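Local coordinates for FAD-binding PCMH-type domain-containing protein (Gibberella zeae, PDB 6YJO) that binds FAD through two covalent links and is probably a flavin-dependent oxidoreductase that acts on oligosaccharides, at residues Thr348-Lys353 / Trp454-Asn459; His159-Gly164 / Tyr176-Arg181; His170-Gly175 / Trp215-Ala220. All coordinates share one frame; numbering follows the deposited sequence.

Interaction 1 (Thr348-Lys353 / Trp454-Asn459). With FAD (flavin-adenine dinucleotide), chain C.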
loop_
_atom_site.group_PDB
_atom_site.type_symbol
_atom_site.label_atom_id
_atom_site.label_comp_id
_atom_site.label_asym_id
_atom_site.label_seq_id
_atom_site.Cartn_x
_atom_site.Cartn_y
_atom_site.Cartn_z
ATOM N N THR A 348 -7.494 5.915 -7.268
ATOM C CA THR A 348 -8.511 5.405 -6.359
ATOM C C THR A 348 -8.538 3.890 -6.499
ATOM O O THR A 348 -7.891 3.319 -7.379
ATOM C CB THR A 348 -9.885 6.023 -6.643
ATOM O OG1 THR A 348 -10.836 5.551 -5.679
ATOM C CG2 THR A 348 -10.364 5.672 -8.051
ATOM N N SER A 349 -9.297 3.239 -5.619
ATOM C CA SER A 349 -9.273 1.788 -5.511
ATOM C C SER A 349 -10.677 1.253 -5.269
ATOM O O SER A 349 -11.632 2.002 -5.045
ATOM C CB SER A 349 -8.347 1.327 -4.377
ATOM O OG SER A 349 -8.760 1.881 -3.140
ATOM N N LEU A 350 -10.784 -0.074 -5.324
ATOM C CA LEU A 350 -11.973 -0.791 -4.887
ATOM C C LEU A 350 -11.537 -2.136 -4.328
ATOM O O LEU A 350 -10.535 -2.709 -4.764
ATOM C CB LEU A 350 -12.984 -1.002 -6.022
ATOM C CG LEU A 350 -13.831 0.199 -6.442
ATOM C CD1 LEU A 350 -14.690 -0.175 -7.643
ATOM C CD2 LEU A 350 -14.704 0.677 -5.287
ATOM N N MET A 351 -12.290 -2.626 -3.348
ATOM C CA MET A 351 -12.081 -3.939 -2.738
ATOM C C MET A 351 -13.410 -4.684 -2.837
ATOM O O MET A 351 -14.156 -4.798 -1.863
ATOM C CB MET A 351 -11.596 -3.805 -1.279
ATOM C CG MET A 351 -10.231 -3.148 -1.136
ATOM S SD MET A 351 -8.992 -4.233 -0.394
ATOM C CE MET A 351 -8.931 -5.554 -1.601
ATOM N N THR A 352 -13.701 -5.197 -4.030
ATOM C CA THR A 352 -15.003 -5.775 -4.335
ATOM C C THR A 352 -15.024 -7.276 -4.075
ATOM O O THR A 352 -13.991 -7.942 -3.991
ATOM C CB THR A 352 -15.391 -5.532 -5.799
ATOM O OG1 THR A 352 -14.499 -6.249 -6.661
ATOM C CG2 THR A 352 -15.345 -4.059 -6.138
ATOM N N LYS A 353 -16.240 -7.796 -3.943
ATOM C CA LYS A 353 -16.518 -9.204 -4.149
ATOM C C LYS A 353 -16.736 -9.467 -5.637
ATOM O O LYS A 353 -16.713 -8.553 -6.466
ATOM C CB LYS A 353 -17.744 -9.622 -3.339
ATOM C CG LYS A 353 -17.571 -9.468 -1.838
ATOM C CD LYS A 353 -18.890 -9.639 -1.097
ATOM C CE LYS A 353 -18.686 -9.673 0.410
ATOM N NZ LYS A 353 -18.129 -10.971 0.882
ATOM N N TRP A 454 -18.654 -3.754 -0.484
ATOM C CA TRP A 454 -17.422 -3.338 -1.133
ATOM C C TRP A 454 -16.741 -2.281 -0.279
ATOM O O TRP A 454 -17.398 -1.513 0.430
ATOM C CB TRP A 454 -17.679 -2.781 -2.543
ATOM C CG TRP A 454 -18.591 -1.588 -2.555
ATOM C CD1 TRP A 454 -19.953 -1.602 -2.570
ATOM C CD2 TRP A 454 -18.205 -0.208 -2.551
ATOM N NE1 TRP A 454 -20.441 -0.320 -2.579
ATOM C CE2 TRP A 454 -19.388 0.557 -2.569
ATOM C CE3 TRP A 454 -16.974 0.456 -2.536
ATOM C CZ2 TRP A 454 -19.377 1.949 -2.571
ATOM C CZ3 TRP A 454 -16.965 1.838 -2.542
ATOM C CH2 TRP A 454 -18.160 2.570 -2.558
ATOM N N GLY A 455 -15.418 -2.252 -0.357
ATOM C CA GLY A 455 -14.635 -1.270 0.359
ATOM C C GLY A 455 -13.561 -0.667 -0.519
ATOM O O GLY A 455 -13.637 -0.744 -1.748
ATOM N N MET A 456 -12.554 -0.060 0.107
ATOM C CA MET A 456 -11.444 0.552 -0.602
ATOM C C MET A 456 -10.162 0.250 0.161
ATOM O O MET A 456 -10.185 -0.212 1.304
ATOM C CB MET A 456 -11.663 2.062 -0.775
ATOM C CG MET A 456 -12.902 2.400 -1.597
ATOM S SD MET A 456 -13.199 4.168 -1.781
ATOM C CE MET A 456 -12.073 4.577 -3.114
ATOM N N TYR A 457 -9.034 0.516 -0.485
ATOM C CA TYR A 457 -7.725 0.099 -0.004
ATOM C C TYR A 457 -6.941 1.330 0.434
ATOM O O TYR A 457 -6.711 2.241 -0.367
ATOM C CB TYR A 457 -6.988 -0.662 -1.104
ATOM C CG TYR A 457 -5.621 -1.185 -0.727
ATOM C CD1 TYR A 457 -5.338 -1.593 0.568
ATOM C CD2 TYR A 457 -4.615 -1.280 -1.680
ATOM C CE1 TYR A 457 -4.088 -2.074 0.904
ATOM C CE2 TYR A 457 -3.371 -1.760 -1.356
ATOM C CZ TYR A 457 -3.111 -2.161 -0.064
ATOM O OH TYR A 457 -1.861 -2.637 0.261
ATOM N N ALA A 458 -6.514 1.340 1.701
ATOM C CA ALA A 458 -5.914 2.540 2.280
ATOM C C ALA A 458 -4.605 2.911 1.591
ATOM O O ALA A 458 -4.327 4.099 1.384
ATOM C CB ALA A 458 -5.683 2.341 3.776
ATOM N N ASN A 459 -3.775 1.921 1.245
ATOM C CA ASN A 459 -2.520 2.231 0.564
ATOM C C ASN A 459 -2.746 2.808 -0.828
ATOM O O ASN A 459 -1.856 3.479 -1.361
ATOM C CB ASN A 459 -1.639 0.983 0.474
ATOM C CG ASN A 459 -0.820 0.753 1.735
ATOM O OD1 ASN A 459 -0.369 1.698 2.378
ATOM N ND2 ASN A 459 -0.625 -0.512 2.090
HETATM P PA FAD C . 4.632 7.649 3.250
HETATM O O1A FAD C . 4.024 8.838 2.608
HETATM O O2A FAD C . 6.007 7.910 3.885
HETATM O O5B FAD C . 3.652 7.023 4.314
HETATM C C5B FAD C . 2.268 6.765 3.997
HETATM C C4B FAD C . 1.470 6.706 5.271
HETATM O O4B FAD C . 2.212 5.959 6.267
HETATM C C3B FAD C . 1.173 8.064 5.901
HETATM O O3B FAD C . -0.088 8.053 6.559
HETATM C C2B FAD C . 2.329 8.222 6.887
HETATM O O2B FAD C . 2.007 9.102 7.953
HETATM C C1B FAD C . 2.470 6.786 7.387
HETATM N N9A FAD C . 3.791 6.469 7.925
HETATM C C8A FAD C . 4.989 6.454 7.258
HETATM N N7A FAD C . 6.018 6.140 8.007
HETATM C C5A FAD C . 5.456 5.933 9.263
HETATM C C6A FAD C . 6.016 5.573 10.500
HETATM N N6A FAD C . 7.317 5.348 10.697
HETATM N N1A FAD C . 5.175 5.453 11.551
HETATM C C2A FAD C . 3.873 5.674 11.363
HETATM N N3A FAD C . 3.233 6.017 10.244
HETATM C C4A FAD C . 4.089 6.135 9.219
HETATM N N1 FAD C . 0.751 -0.632 -2.653
HETATM C C2 FAD C . 0.450 -1.959 -2.776
HETATM O O2 FAD C . -0.300 -2.530 -1.977
HETATM N N3 FAD C . 0.996 -2.693 -3.819
HETATM C C4 FAD C . 1.848 -2.210 -4.792
HETATM O O4 FAD C . 2.272 -2.956 -5.673
HETATM C C4X FAD C . 2.159 -0.801 -4.652
HETATM N N5 FAD C . 2.958 -0.259 -5.528
HETATM C C5X FAD C . 3.258 1.087 -5.387
HETATM C C6 FAD C . 4.083 1.696 -6.324
HETATM C C7 FAD C . 4.439 3.035 -6.215
HETATM C C7M FAD C . 5.356 3.644 -7.242
HETATM C C8 FAD C . 3.896 3.809 -5.175
HETATM C C8M FAD C . 4.244 5.264 -5.024
HETATM C C9 FAD C . 3.048 3.211 -4.246
HETATM C C9A FAD C . 2.724 1.864 -4.348
HETATM N N10 FAD C . 1.876 1.232 -3.419
HETATM C C10 FAD C . 1.563 -0.096 -3.545
HETATM C "C1'" FAD C . 1.258 1.996 -2.327
HETATM C "C2'" FAD C . 2.026 1.932 -1.016
HETATM O "O2'" FAD C . 1.782 0.683 -0.371
HETATM C "C3'" FAD C . 1.537 3.064 -0.111
HETATM O "O3'" FAD C . 1.677 4.289 -0.824
HETATM C "C4'" FAD C . 2.285 3.185 1.214
HETATM O "O4'" FAD C . 1.366 3.449 2.274
HETATM C "C5'" FAD C . 3.320 4.284 1.151
HETATM O "O5'" FAD C . 4.234 4.137 2.254
HETATM P P FAD C . 5.498 5.054 2.373
HETATM O O1P FAD C . 6.084 4.942 3.784
HETATM O O2P FAD C . 6.420 4.773 1.245
HETATM O O3P FAD C . 4.821 6.495 2.179
#
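Met351, on outermost strand 346-352 of the seven-stranded antiparallel sheet, pairs with Gly455 in the loop that leads to the flavin. Two backbone bonds define this single antiparallel bridge as a hydrogen-bonded pair: Met351 N to Gly455 O is 2.8 Å, and Gly455 N to Met351 O is 3.2 Å. Further along, Ser349 OG sits between its own backbone N and carbonyl carbon (chi1 58°), where it receives Tyr457 N at 3.0 Å in a nearly straight bond (167°). Side chains pack around this backbone frame. Leu350 CD2 meets the Trp454 ring obliquely, 3.6 Å from CE3, while the bend at chi3 (81°) turns Met456 CE to 3.2 Å from Ser349 O. Met351 SD makes an oblique Met-aromatic contact with Tyr457, 5.3 Å from the ring centroid.

Beyond the strand the loop enters the FAD site of this FAD-linked oxidoreductase. Tyr457 OH donates to FAD O2 (2.7 Å), with O2 lying near the ring plane at its edge, and also accepts Asn459 ND2 in the plane of that amide. Gly175 N is a further hydrogen-bonding partner of the same hydroxyl. Asn459 OD1 lies 2.5 Å from the ribityl hydroxyl O4' of FAD, a very short hydrogen bond whose exact length is doubtful.

Interaction 2 (His159-Gly164 / Tyr176-Arg181). With FAD (flavin-adenine dinucleotide), chain C.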
loop_
_atom_site.group_PDB
_atom_site.type_symbol
_atom_site.label_atom_id
_atom_site.label_comp_id
_atom_site.label_asym_id
_atom_site.label_seq_id
_atom_site.Cartn_x
_atom_site.Cartn_y
_atom_site.Cartn_z
ATOM N N HIS A 159 5.444 -8.255 -0.367
ATOM C CA HIS A 159 5.249 -6.816 -0.498
ATOM C C HIS A 159 4.976 -6.490 -1.962
ATOM O O HIS A 159 4.953 -7.375 -2.821
ATOM C CB HIS A 159 6.465 -6.053 0.030
ATOM C CG HIS A 159 7.762 -6.522 -0.550
ATOM N ND1 HIS A 159 8.041 -6.455 -1.897
ATOM C CD2 HIS A 159 8.851 -7.080 0.032
ATOM C CE1 HIS A 159 9.248 -6.945 -2.119
ATOM N NE2 HIS A 159 9.761 -7.329 -0.965
ATOM N N GLY A 160 4.785 -5.199 -2.238
ATOM C CA GLY A 160 4.402 -4.736 -3.553
ATOM C C GLY A 160 5.562 -4.659 -4.525
ATOM O O GLY A 160 6.712 -4.967 -4.213
ATOM N N SER A 161 5.238 -4.206 -5.739
ATOM C CA SER A 161 6.196 -4.236 -6.838
ATOM C C SER A 161 7.152 -3.049 -6.816
ATOM O O SER A 161 8.272 -3.154 -7.331
ATOM C CB SER A 161 5.451 -4.266 -8.174
ATOM O OG SER A 161 4.347 -5.153 -8.134
ATOM N N CYS A 162 6.736 -1.923 -6.243
ATOM C CA CYS A 162 7.550 -0.711 -6.283
ATOM C C CYS A 162 8.658 -0.787 -5.240
ATOM O O CYS A 162 8.362 -0.834 -4.040
ATOM C CB CYS A 162 6.690 0.515 -6.038
ATOM S SG CYS A 162 5.286 0.624 -7.149
ATOM N N PRO A 163 9.930 -0.789 -5.642
ATOM C CA PRO A 163 11.003 -0.891 -4.642
ATOM C C PRO A 163 11.163 0.352 -3.786
ATOM O O PRO A 163 11.638 0.244 -2.649
ATOM C CB PRO A 163 12.249 -1.144 -5.498
ATOM C CG PRO A 163 11.928 -0.520 -6.808
ATOM C CD PRO A 163 10.458 -0.731 -7.014
ATOM N N GLY A 164 10.800 1.531 -4.295
ATOM C CA GLY A 164 10.987 2.762 -3.547
ATOM C C GLY A 164 9.979 3.012 -2.445
ATOM O O GLY A 164 10.153 3.954 -1.667
ATOM N N TYR A 176 0.448 -5.365 -0.597
ATOM C CA TYR A 176 0.021 -6.378 -1.548
ATOM C C TYR A 176 0.934 -6.369 -2.765
ATOM O O TYR A 176 1.336 -5.305 -3.247
ATOM C CB TYR A 176 -1.427 -6.153 -1.989
ATOM C CG TYR A 176 -1.952 -7.243 -2.894
ATOM C CD1 TYR A 176 -1.702 -7.217 -4.263
ATOM C CD2 TYR A 176 -2.688 -8.303 -2.381
ATOM C CE1 TYR A 176 -2.173 -8.214 -5.089
ATOM C CE2 TYR A 176 -3.162 -9.308 -3.206
ATOM C CZ TYR A 176 -2.902 -9.253 -4.557
ATOM O OH TYR A 176 -3.369 -10.235 -5.391
ATOM N N GLY A 177 1.239 -7.560 -3.265
ATOM C CA GLY A 177 2.083 -7.691 -4.428
ATOM C C GLY A 177 1.947 -9.068 -5.040
ATOM O O GLY A 177 1.033 -9.827 -4.712
ATOM N N PHE A 178 2.888 -9.389 -5.925
ATOM C CA PHE A 178 2.843 -10.627 -6.694
ATOM C C PHE A 178 3.268 -11.852 -5.895
ATOM O O PHE A 178 3.363 -12.937 -6.472
ATOM C CB PHE A 178 3.715 -10.480 -7.947
ATOM C CG PHE A 178 3.096 -9.621 -9.015
ATOM C CD1 PHE A 178 1.763 -9.777 -9.362
ATOM C CD2 PHE A 178 3.841 -8.650 -9.666
ATOM C CE1 PHE A 178 1.188 -8.991 -10.334
ATOM C CE2 PHE A 178 3.270 -7.857 -10.646
ATOM C CZ PHE A 178 1.939 -8.029 -10.981
ATOM N N ALA A 179 3.519 -11.708 -4.596
ATOM C CA ALA A 179 3.695 -12.834 -3.689
ATOM C C ALA A 179 2.597 -12.922 -2.639
ATOM O O ALA A 179 2.641 -13.822 -1.794
ATOM C CB ALA A 179 5.054 -12.738 -2.987
ATOM N N SER A 180 1.617 -12.017 -2.667
ATOM C CA SER A 180 0.634 -11.957 -1.591
ATOM C C SER A 180 -0.300 -13.159 -1.626
ATOM O O SER A 180 -0.569 -13.779 -0.590
ATOM C CB SER A 180 -0.166 -10.658 -1.684
ATOM O OG SER A 180 0.584 -9.568 -1.178
ATOM N N ARG A 181 -0.811 -13.500 -2.811
ATOM C CA ARG A 181 -1.757 -14.607 -2.908
ATOM C C ARG A 181 -1.150 -15.898 -2.379
ATOM O O ARG A 181 -1.880 -16.796 -1.942
ATOM C CB ARG A 181 -2.205 -14.785 -4.357
ATOM C CG ARG A 181 -3.524 -15.514 -4.496
ATOM C CD ARG A 181 -4.126 -15.326 -5.875
ATOM N NE ARG A 181 -5.323 -16.144 -6.027
ATOM C CZ ARG A 181 -5.303 -17.454 -6.252
ATOM N NH1 ARG A 181 -4.145 -18.095 -6.360
ATOM N NH2 ARG A 181 -6.441 -18.126 -6.369
HETATM P PA FAD C . 4.632 7.649 3.250
HETATM O O1A FAD C . 4.024 8.838 2.608
HETATM O O2A FAD C . 6.007 7.910 3.885
HETATM O O5B FAD C . 3.652 7.023 4.314
HETATM C C5B FAD C . 2.268 6.765 3.997
HETATM C C4B FAD C . 1.470 6.706 5.271
HETATM O O4B FAD C . 2.212 5.959 6.267
HETATM C C3B FAD C . 1.173 8.064 5.901
HETATM O O3B FAD C . -0.088 8.053 6.559
HETATM C C2B FAD C . 2.329 8.222 6.887
HETATM O O2B FAD C . 2.007 9.102 7.953
HETATM C C1B FAD C . 2.470 6.786 7.387
HETATM N N9A FAD C . 3.791 6.469 7.925
HETATM C C8A FAD C . 4.989 6.454 7.258
HETATM N N7A FAD C . 6.018 6.140 8.007
HETATM C C5A FAD C . 5.456 5.933 9.263
HETATM C C6A FAD C . 6.016 5.573 10.500
HETATM N N6A FAD C . 7.317 5.348 10.697
HETATM N N1A FAD C . 5.175 5.453 11.551
HETATM C C2A FAD C . 3.873 5.674 11.363
HETATM N N3A FAD C . 3.233 6.017 10.244
HETATM C C4A FAD C . 4.089 6.135 9.219
HETATM N N1 FAD C . 0.751 -0.632 -2.653
HETATM C C2 FAD C . 0.450 -1.959 -2.776
HETATM O O2 FAD C . -0.300 -2.530 -1.977
HETATM N N3 FAD C . 0.996 -2.693 -3.819
HETATM C C4 FAD C . 1.848 -2.210 -4.792
HETATM O O4 FAD C . 2.272 -2.956 -5.673
HETATM C C4X FAD C . 2.159 -0.801 -4.652
HETATM N N5 FAD C . 2.958 -0.259 -5.528
HETATM C C5X FAD C . 3.258 1.087 -5.387
HETATM C C6 FAD C . 4.083 1.696 -6.324
HETATM C C7 FAD C . 4.439 3.035 -6.215
HETATM C C7M FAD C . 5.356 3.644 -7.242
HETATM C C8 FAD C . 3.896 3.809 -5.175
HETATM C C8M FAD C . 4.244 5.264 -5.024
HETATM C C9 FAD C . 3.048 3.211 -4.246
HETATM C C9A FAD C . 2.724 1.864 -4.348
HETATM N N10 FAD C . 1.876 1.232 -3.419
HETATM C C10 FAD C . 1.563 -0.096 -3.545
HETATM C "C1'" FAD C . 1.258 1.996 -2.327
HETATM C "C2'" FAD C . 2.026 1.932 -1.016
HETATM O "O2'" FAD C . 1.782 0.683 -0.371
HETATM C "C3'" FAD C . 1.537 3.064 -0.111
HETATM O "O3'" FAD C . 1.677 4.289 -0.824
HETATM C "C4'" FAD C . 2.285 3.185 1.214
HETATM O "O4'" FAD C . 1.366 3.449 2.274
HETATM C "C5'" FAD C . 3.320 4.284 1.151
HETATM O "O5'" FAD C . 4.234 4.137 2.254
HETATM P P FAD C . 5.498 5.054 2.373
HETATM O O1P FAD C . 6.084 4.942 3.784
HETATM O O2P FAD C . 6.420 4.773 1.245
HETATM O O3P FAD C . 4.821 6.495 2.179
#
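Gly160 and Gly177 bring two loops of the FAD-binding domain together backbone to backbone, their CA atoms 3.9 Å apart. A beta carbon on Gly177 would run into His159 O and Gly160 CA; one on Gly160 would run into FAD C4 and press on Tyr176 O. Gly177 CA points its hydrogen at His159 O in a CH...O contact of 3.3 Å (156° at H). The other direct contacts are plain packing: Gly160 CA lies close to Tyr176 O, at 3.1 Å, and Ser161 OG meets the Phe178 ring obliquely, 3.8 Å from CE2.

Conventional hydrogen bonds fix each loop internally. His159 ND1 donates to Gly160 O, in the carbonyl plane and on a lone pair, and Gly177 N donates to Ser180 OG. From outside the two loops, His170 NE2 is hydrogen-bonded to Gly160 N.

The flavin joins the two sides by three hydrogen bonds, each using a backbone atom of the protein. Ser161 N reaches FAD O4 at 3.2 Å, Tyr176 N reaches FAD O2 at 3.2 Å, and FAD N3 donates to Tyr176 O at 2.7 Å.

The covalent contact is Cys162 SG to FAD C6, 1.8 Å; the second protein-flavin link is through His102. Pyrimidine-edge bonds and benzenoid tether together fix the isoalloxazine's rotation, and the N-H donors at O2 and O4 would be expected to stabilise negative charge building up on the pyrimidine part of the reduced flavin.

Interaction 3 (His170-Gly175 / Trp215-Ala220). With FAD (flavin-adenine dinucleotide), chain C.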
loop_
_atom_site.group_PDB
_atom_site.type_symbol
_atom_site.label_atom_id
_atom_site.label_comp_id
_atom_site.label_asym_id
_atom_site.label_seq_id
_atom_site.Cartn_x
_atom_site.Cartn_y
_atom_site.Cartn_z
ATOM N N HIS A 170 3.708 1.019 3.880
ATOM C CA HIS A 170 3.251 -0.152 3.141
ATOM C C HIS A 170 2.623 -1.185 4.073
ATOM O O HIS A 170 1.509 -1.665 3.830
ATOM C CB HIS A 170 4.436 -0.744 2.381
ATOM C CG HIS A 170 4.058 -1.751 1.340
ATOM N ND1 HIS A 170 3.296 -1.436 0.236
ATOM C CD2 HIS A 170 4.356 -3.066 1.228
ATOM C CE1 HIS A 170 3.138 -2.514 -0.511
ATOM N NE2 HIS A 170 3.770 -3.518 0.070
ATOM N N ALA A 171 3.321 -1.530 5.157
ATOM C CA ALA A 171 2.867 -2.610 6.029
ATOM C C ALA A 171 1.756 -2.163 6.973
ATOM O O ALA A 171 0.832 -2.936 7.252
ATOM C CB ALA A 171 4.043 -3.164 6.831
ATOM N N LEU A 172 1.825 -0.932 7.481
ATOM C CA LEU A 172 0.829 -0.479 8.444
ATOM C C LEU A 172 -0.565 -0.364 7.845
ATOM O O LEU A 172 -1.522 -0.159 8.596
ATOM C CB LEU A 172 1.247 0.865 9.044
ATOM C CG LEU A 172 2.408 0.784 10.037
ATOM C CD1 LEU A 172 2.858 2.181 10.453
ATOM C CD2 LEU A 172 2.017 -0.048 11.258
ATOM N N HIS A 173 -0.705 -0.494 6.528
ATOM C CA HIS A 173 -2.007 -0.441 5.884
ATOM C C HIS A 173 -2.301 -1.644 5.000
ATOM O O HIS A 173 -3.383 -1.703 4.406
ATOM C CB HIS A 173 -2.125 0.847 5.058
ATOM C CG HIS A 173 -1.816 2.085 5.840
ATOM N ND1 HIS A 173 -0.630 2.774 5.703
ATOM C CD2 HIS A 173 -2.529 2.744 6.784
ATOM C CE1 HIS A 173 -0.634 3.815 6.516
ATOM N NE2 HIS A 173 -1.774 3.820 7.184
ATOM N N GLY A 174 -1.385 -2.606 4.907
ATOM C CA GLY A 174 -1.604 -3.793 4.106
ATOM C C GLY A 174 -0.317 -4.322 3.512
ATOM O O GLY A 174 0.462 -5.001 4.190
ATOM N N GLY A 175 -0.079 -4.000 2.246
ATOM C CA GLY A 175 1.101 -4.473 1.556
ATOM C C GLY A 175 0.777 -5.647 0.661
ATOM O O GLY A 175 0.811 -6.798 1.104
ATOM N N TRP A 215 -3.259 -4.882 16.942
ATOM C CA TRP A 215 -4.373 -5.097 16.026
ATOM C C TRP A 215 -4.581 -3.883 15.127
ATOM O O TRP A 215 -4.830 -4.026 13.924
ATOM C CB TRP A 215 -5.628 -5.411 16.839
ATOM C CG TRP A 215 -6.909 -5.442 16.070
ATOM C CD1 TRP A 215 -7.475 -6.523 15.456
ATOM C CD2 TRP A 215 -7.806 -4.349 15.864
ATOM N NE1 TRP A 215 -8.668 -6.164 14.872
ATOM C CE2 TRP A 215 -8.893 -4.833 15.107
ATOM C CE3 TRP A 215 -7.795 -3.003 16.243
ATOM C CZ2 TRP A 215 -9.953 -4.019 14.719
ATOM C CZ3 TRP A 215 -8.846 -2.196 15.856
ATOM C CH2 TRP A 215 -9.914 -2.706 15.106
ATOM N N ALA A 216 -4.466 -2.677 15.693
ATOM C CA ALA A 216 -4.624 -1.466 14.894
ATOM C C ALA A 216 -3.429 -1.256 13.973
ATOM O O ALA A 216 -3.583 -0.764 12.850
ATOM C CB ALA A 216 -4.816 -0.256 15.809
ATOM N N LEU A 217 -2.227 -1.618 14.428
ATOM C CA LEU A 217 -1.046 -1.454 13.586
ATOM C C LEU A 217 -1.124 -2.318 12.337
ATOM O O LEU A 217 -0.576 -1.945 11.291
ATOM C CB LEU A 217 0.223 -1.782 14.379
ATOM C CG LEU A 217 0.520 -0.849 15.552
ATOM C CD1 LEU A 217 1.883 -1.139 16.158
ATOM C CD2 LEU A 217 0.432 0.609 15.128
ATOM N N ARG A 218 -1.791 -3.472 12.418
ATOM C CA ARG A 218 -2.010 -4.320 11.247
ATOM C C ARG A 218 -3.205 -3.790 10.452
ATOM O O ARG A 218 -4.252 -4.428 10.335
ATOM C CB ARG A 218 -2.236 -5.772 11.655
ATOM C CG ARG A 218 -1.038 -6.478 12.275
ATOM C CD ARG A 218 -1.289 -7.977 12.365
ATOM N NE ARG A 218 -0.224 -8.680 13.073
ATOM C CZ ARG A 218 -0.215 -8.922 14.384
ATOM N NH1 ARG A 218 -1.219 -8.522 15.156
ATOM N NH2 ARG A 218 0.808 -9.570 14.925
ATOM N N GLY A 219 -3.032 -2.597 9.887
ATOM C CA GLY A 219 -4.050 -2.079 8.991
ATOM C C GLY A 219 -4.247 -0.575 8.990
ATOM O O GLY A 219 -4.586 0.011 7.956
ATOM N N ALA A 220 -4.039 0.065 10.138
ATOM C CA ALA A 220 -4.358 1.481 10.280
ATOM C C ALA A 220 -3.404 2.140 11.264
ATOM O O ALA A 220 -3.786 3.044 12.013
ATOM C CB ALA A 220 -5.807 1.676 10.730
HETATM P PA FAD C . 4.632 7.649 3.250
HETATM O O1A FAD C . 4.024 8.838 2.608
HETATM O O2A FAD C . 6.007 7.910 3.885
HETATM O O5B FAD C . 3.652 7.023 4.314
HETATM C C5B FAD C . 2.268 6.765 3.997
HETATM C C4B FAD C . 1.470 6.706 5.271
HETATM O O4B FAD C . 2.212 5.959 6.267
HETATM C C3B FAD C . 1.173 8.064 5.901
HETATM O O3B FAD C . -0.088 8.053 6.559
HETATM C C2B FAD C . 2.329 8.222 6.887
HETATM O O2B FAD C . 2.007 9.102 7.953
HETATM C C1B FAD C . 2.470 6.786 7.387
HETATM N N9A FAD C . 3.791 6.469 7.925
HETATM C C8A FAD C . 4.989 6.454 7.258
HETATM N N7A FAD C . 6.018 6.140 8.007
HETATM C C5A FAD C . 5.456 5.933 9.263
HETATM C C6A FAD C . 6.016 5.573 10.500
HETATM N N6A FAD C . 7.317 5.348 10.697
HETATM N N1A FAD C . 5.175 5.453 11.551
HETATM C C2A FAD C . 3.873 5.674 11.363
HETATM N N3A FAD C . 3.233 6.017 10.244
HETATM C C4A FAD C . 4.089 6.135 9.219
HETATM N N1 FAD C . 0.751 -0.632 -2.653
HETATM C C2 FAD C . 0.450 -1.959 -2.776
HETATM O O2 FAD C . -0.300 -2.530 -1.977
HETATM N N3 FAD C . 0.996 -2.693 -3.819
HETATM C C4 FAD C . 1.848 -2.210 -4.792
HETATM O O4 FAD C . 2.272 -2.956 -5.673
HETATM C C4X FAD C . 2.159 -0.801 -4.652
HETATM N N5 FAD C . 2.958 -0.259 -5.528
HETATM C C5X FAD C . 3.258 1.087 -5.387
HETATM C C6 FAD C . 4.083 1.696 -6.324
HETATM C C7 FAD C . 4.439 3.035 -6.215
HETATM C C7M FAD C . 5.356 3.644 -7.242
HETATM C C8 FAD C . 3.896 3.809 -5.175
HETATM C C8M FAD C . 4.244 5.264 -5.024
HETATM C C9 FAD C . 3.048 3.211 -4.246
HETATM C C9A FAD C . 2.724 1.864 -4.348
HETATM N N10 FAD C . 1.876 1.232 -3.419
HETATM C C10 FAD C . 1.563 -0.096 -3.545
HETATM C "C1'" FAD C . 1.258 1.996 -2.327
HETATM C "C2'" FAD C . 2.026 1.932 -1.016
HETATM O "O2'" FAD C . 1.782 0.683 -0.371
HETATM C "C3'" FAD C . 1.537 3.064 -0.111
HETATM O "O3'" FAD C . 1.677 4.289 -0.824
HETATM C "C4'" FAD C . 2.285 3.185 1.214
HETATM O "O4'" FAD C . 1.366 3.449 2.274
HETATM C "C5'" FAD C . 3.320 4.284 1.151
HETATM O "O5'" FAD C . 4.234 4.137 2.254
HETATM P P FAD C . 5.498 5.054 2.373
HETATM O O1P FAD C . 6.084 4.942 3.784
HETATM O O2P FAD C . 6.420 4.773 1.245
HETATM O O3P FAD C . 4.821 6.495 2.179
#
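Leu172 is extended at chi2 (173°), with CG anti to its carbonyl carbon, and this splits its two methyls between protein and cofactor: CD2 lies 3.2 Å from Leu217 O, alongside the Leu217 side chain, while CD1 lies 3.7 Å from C2A of the FAD adenine. His173 also has CG anti to the carbonyl carbon (chi1 -53°), which places its ring between the two partners, CD2 3.6 Å from Gly219 O and CE1 3.6 Å from FAD O4B, the latter at the ring edge.

The backbones meet mainly through CH...O contacts. His173 CA directs its hydrogen at Gly219 O over 3.3 Å, with 163° at H, and Leu172 CA approaches Leu217 O at 3.5 Å. Gly219 follows Arg218, the centre of an inverse gamma turn. One residue of the pocket, His170, holds FAD O2' from ND1 at 2.7 Å. Both His173 nitrogens are engaged, ND1 by Gly169 O and NE2 by Ser222 OG, which fixes the ring rotation.

The contact joins residues 170-175, which run on from helix 167-171, to helix 211-220. Strand 226-236 packs on Ala171 and Leu172, helix 479-489 on Ala220, and Tyr475 of helix 467-475 touches both His173 and Ala220.

In the fold
All three contacts are buried, each centred 9 to 11 Å from the centre of the chain, and all touch the same FAD. The segments of interactions 2 and 3 interleave in sequence, 170-175 falling between 159-164 and 176-181; interaction 1 comes later, uniting the edge of the seven-stranded sheet with a loop of the berberine-like region. Asn459 ND2 of interaction 1 joins it to interaction 3 through a probable hydrogen bond to His170 O. The chemistry follows position: interaction 1 relies on one antiparallel bridge and a serine-to-backbone hydrogen bond, interaction 2 on close glycine backbone packing, with the flavin bonded to both sides and tethered to one, and interaction 3 on CH...O and apolar packing beside the ribityl and adenosine parts.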